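Local atomic coordinates of DsbA family protein (Salmonella typhimurium, PDB entry 7JVE), a protein that belongs to the DsbA-type thioredoxin family and acts, as a trimer, as both a thiol oxidase and a disulfide isomerase. Residues N106-K109 with R115-F118; A134-E139 with E190-G195. All coordinates share one frame; numbering follows the deposited sequence.

Interaction 1 (N106-K109 with R115-F118); sequences NLIK and RFIF
The carbonyl oxygen Leu-107 O accepts a hydrogen bond from Asn-111 ND2, and Phe-116 CZ merely passes obliquely beside this oxygen at 3.9 Å. The Phe-116 ring carries most of the contact. Ile-108 CG1 sits above its centre, 3.7 Å from the Phe-116 centroid and only 8° off the normal, so the pair is a CH-pi contact over the face. CG1 is also nearly equidistant from the ring atoms, 3.7 Å from Phe-116 CG and 4.0 Å from Phe-116 CE2, as expected of a carbon placed centrally. Beyond it, the Ile-108 chain is extended (chi2 176°), which carries CD1 past Phe-116 to within 4.2 Å of Phe-118 CZ. Leu-107 contributes its CB, 4.2 Å from Phe-116 CE2. No hydrogen bond crosses between the segments. Phe-116 also packs on Val-77, Val-86 and Met-88 of the adjoining strands, and Phe-118 meets Tyr-150 and His-154 edge-to-face. Apolar packing of a helix on its following strand is characteristic of the beta-alpha-beta unit of the thioredoxin fold, here strand 84-90, helix 95-110 and strand 115-120, with the Cys-94–Cys-97 disulfide at the helix start.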
# COMPACT_ATOMS: atom_id res chain seq x y z
N ASN A 106 -9.07 -21.43 -18.39
CA ASN A 106 -10.52 -21.41 -18.57
C ASN A 106 -10.92 -20.58 -19.80
O ASN A 106 -11.77 -20.99 -20.58
CB ASN A 106 -11.22 -20.87 -17.32
CG ASN A 106 -11.30 -21.88 -16.21
OD1 ASN A 106 -10.81 -23.00 -16.32
ND2 ASN A 106 -11.92 -21.48 -15.10
N LEU A 107 -10.31 -19.39 -19.97
CA LEU A 107 -10.62 -18.59 -21.15
C LEU A 107 -10.33 -19.36 -22.42
O LEU A 107 -11.11 -19.30 -23.39
CB LEU A 107 -9.82 -17.28 -21.16
CG LEU A 107 -10.45 -16.15 -20.37
CD1 LEU A 107 -9.48 -14.98 -20.26
CD2 LEU A 107 -11.75 -15.73 -21.02
N ILE A 108 -9.21 -20.08 -22.45
CA ILE A 108 -8.80 -20.76 -23.67
C ILE A 108 -9.80 -21.86 -24.02
O ILE A 108 -10.22 -21.98 -25.18
CB ILE A 108 -7.37 -21.30 -23.52
CG1 ILE A 108 -6.38 -20.13 -23.55
CG2 ILE A 108 -7.07 -22.31 -24.59
CD1 ILE A 108 -4.93 -20.51 -23.31
N LYS A 109 -10.25 -22.63 -23.02
CA LYS A 109 -11.24 -23.66 -23.28
C LYS A 109 -12.55 -23.04 -23.72
O LYS A 109 -13.24 -23.58 -24.58
CB LYS A 109 -11.45 -24.54 -22.05
CG LYS A 109 -10.19 -25.30 -21.66
CD LYS A 109 -10.53 -26.70 -21.15
CE LYS A 109 -9.59 -27.13 -20.03
NZ LYS A 109 -10.02 -28.43 -19.42
N ARG A 115 -7.55 -16.63 -30.90
CA ARG A 115 -6.12 -16.90 -30.90
C ARG A 115 -5.48 -16.33 -29.64
O ARG A 115 -5.65 -15.14 -29.33
CB ARG A 115 -5.47 -16.31 -32.16
CG ARG A 115 -4.02 -16.70 -32.36
CD ARG A 115 -3.42 -16.05 -33.59
NE ARG A 115 -1.98 -16.30 -33.66
CZ ARG A 115 -1.09 -15.42 -34.10
NH1 ARG A 115 -1.49 -14.22 -34.50
NH2 ARG A 115 0.21 -15.73 -34.11
N PHE A 116 -4.74 -17.17 -28.92
CA PHE A 116 -4.02 -16.74 -27.72
C PHE A 116 -2.52 -16.80 -27.99
O PHE A 116 -1.99 -17.87 -28.32
CB PHE A 116 -4.41 -17.59 -26.51
CG PHE A 116 -5.84 -17.39 -26.05
CD1 PHE A 116 -6.89 -18.00 -26.74
CD2 PHE A 116 -6.13 -16.59 -24.94
CE1 PHE A 116 -8.22 -17.82 -26.32
CE2 PHE A 116 -7.44 -16.42 -24.51
CZ PHE A 116 -8.49 -17.02 -25.20
N ILE A 117 -1.87 -15.65 -27.89
CA ILE A 117 -0.47 -15.48 -28.25
C ILE A 117 0.32 -15.25 -26.97
O ILE A 117 -0.09 -14.48 -26.11
CB ILE A 117 -0.30 -14.31 -29.24
CG1 ILE A 117 -1.25 -14.50 -30.44
CG2 ILE A 117 1.14 -14.17 -29.67
CD1 ILE A 117 -1.10 -13.44 -31.54
N PHE A 118 1.46 -15.93 -26.86
CA PHE A 118 2.26 -15.95 -25.63
C PHE A 118 3.54 -15.13 -25.83
O PHE A 118 4.38 -15.48 -26.67
CB PHE A 118 2.59 -17.39 -25.25
CG PHE A 118 1.37 -18.20 -24.82
CD1 PHE A 118 0.53 -18.75 -25.76
CD2 PHE A 118 1.07 -18.37 -23.47
CE1 PHE A 118 -0.60 -19.49 -25.37
CE2 PHE A 118 -0.05 -19.11 -23.06
CZ PHE A 118 -0.89 -19.66 -24.02

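Interaction 2 (A134-E139 with E190-G195)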
# COMPACT_ATOMS: atom_id res chain seq x y z
N ALA A 134 13.70 -20.64 -20.30
CA ALA A 134 12.34 -21.16 -20.40
C ALA A 134 11.75 -20.88 -21.77
O ALA A 134 10.99 -21.69 -22.29
CB ALA A 134 11.45 -20.57 -19.29
N ALA A 135 12.12 -19.75 -22.37
CA ALA A 135 11.67 -19.45 -23.73
C ALA A 135 12.31 -20.39 -24.75
O ALA A 135 11.65 -20.79 -25.72
CB ALA A 135 11.93 -17.98 -24.06
N ARG A 136 13.58 -20.77 -24.56
CA ARG A 136 14.21 -21.73 -25.48
C ARG A 136 13.47 -23.07 -25.48
O ARG A 136 13.18 -23.63 -26.54
CB ARG A 136 15.68 -21.98 -25.11
CG ARG A 136 16.65 -20.87 -25.44
CD ARG A 136 18.09 -21.32 -25.12
NE ARG A 136 19.00 -20.19 -25.24
CZ ARG A 136 19.40 -19.67 -26.40
NH1 ARG A 136 18.95 -20.19 -27.54
NH2 ARG A 136 20.20 -18.64 -26.43
N VAL A 137 13.19 -23.61 -24.28
CA VAL A 137 12.47 -24.87 -24.17
C VAL A 137 11.10 -24.75 -24.80
O VAL A 137 10.70 -25.57 -25.64
CB VAL A 137 12.36 -25.31 -22.71
CG1 VAL A 137 11.61 -26.66 -22.63
CG2 VAL A 137 13.72 -25.38 -22.05
N GLY A 138 10.36 -23.70 -24.42
CA GLY A 138 9.02 -23.52 -24.95
C GLY A 138 9.01 -23.43 -26.47
O GLY A 138 8.14 -23.99 -27.13
N GLU A 139 9.99 -22.74 -27.04
CA GLU A 139 10.02 -22.65 -28.49
C GLU A 139 10.26 -24.01 -29.13
O GLU A 139 9.64 -24.34 -30.14
CB GLU A 139 11.07 -21.66 -28.92
CG GLU A 139 11.13 -21.55 -30.40
CD GLU A 139 12.03 -20.45 -30.85
OE1 GLU A 139 11.48 -19.36 -31.16
OE2 GLU A 139 13.27 -20.67 -30.85
N GLU A 190 23.55 -26.11 -24.79
CA GLU A 190 24.70 -25.51 -25.46
C GLU A 190 24.41 -24.07 -25.89
O GLU A 190 25.28 -23.20 -25.78
CB GLU A 190 25.12 -26.38 -26.66
CG GLU A 190 26.12 -25.68 -27.55
CD GLU A 190 27.02 -26.64 -28.32
OE1 GLU A 190 27.47 -27.63 -27.69
OE2 GLU A 190 27.30 -26.39 -29.52
N ALA A 191 23.19 -23.79 -26.36
CA ALA A 191 22.84 -22.42 -26.72
C ALA A 191 22.84 -21.51 -25.50
O ALA A 191 23.39 -20.40 -25.53
CB ALA A 191 21.48 -22.40 -27.41
N GLN A 192 22.22 -21.96 -24.41
CA GLN A 192 22.20 -21.16 -23.19
C GLN A 192 23.62 -20.87 -22.71
O GLN A 192 23.96 -19.72 -22.40
CB GLN A 192 21.38 -21.88 -22.13
CG GLN A 192 21.01 -21.06 -20.93
CD GLN A 192 20.02 -19.91 -21.21
OE1 GLN A 192 19.63 -19.62 -22.35
NE2 GLN A 192 19.64 -19.24 -20.15
N SER A 193 24.48 -21.89 -22.72
CA SER A 193 25.85 -21.70 -22.26
C SER A 193 26.66 -20.81 -23.19
O SER A 193 27.70 -20.27 -22.77
CB SER A 193 26.53 -23.06 -22.11
OG SER A 193 25.91 -23.80 -21.09
N SER A 194 26.23 -20.65 -24.44
CA SER A 194 26.97 -19.83 -25.40
C SER A 194 26.94 -18.35 -25.06
O SER A 194 27.72 -17.59 -25.65
CB SER A 194 26.40 -20.03 -26.80
OG SER A 194 25.12 -19.42 -26.90
N GLY A 195 26.09 -17.93 -24.12
CA GLY A 195 25.91 -16.53 -23.82
C GLY A 195 24.87 -15.83 -24.68
O GLY A 195 24.40 -14.76 -24.30
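Arg-136 reaches across to the 190-195 segment and meets two consecutive residues there by different means. Its NE donates to Gln-192 OE1 over 3.0 Å with an N-H...O angle of 155°. The acceptor lies at the edge of the guanidinium, in its plane, and NE in turn lies in the carbonyl plane of the amide, although the two flat groups are steeply inclined to each other. Both chains are shaped for this meeting. That of Arg-136 runs out straight as far as NE, then turns at the guanidinium, whereas chi1 of Gln-192 (-167°) sets CG opposite the backbone N and the bend at chi2 (67°) brings OE1 back to the arginine. Ala-191 comes over a guanidinium face: its CB is 3.4 Å from Arg-136 NH1 and 3.6 Å from Arg-136 CZ, offset toward the rim. Past this, Arg-136 NH2 donates to Ala-196 O, so the group is held through two nitrogens and packed against a methyl. The contact joins helix 128-145 to the C-terminal part of helix 182-193, in what is probably the helical insertion of DsbA-like proteins. Gln-192 also touches Glu-169 and Tyr-173 of helix 169-176, while Val-137 packs on Val-172 of that helix and on Trp-153 of helix 147-159.

Interactions 1 and 2 occupy different parts of one thioredoxin-family chain, with centres about 25 Å apart and nearest atoms about 8 Å apart, so they do not touch. They share no element, but strand 115-120 of the first is followed in the chain by helix 128-145 of the second. Interaction 1 is a core contact, three of its four touching residues being buried, and it works through apolar packing with no hydrogen bond across. Interaction 2 lies at the surface, its three touching residues all partly exposed, and combines one arginine–glutamine hydrogen bond with an alanine methyl packed over the guanidinium. The first closes a short local connection, whereas 50 residues separate the segments of the second.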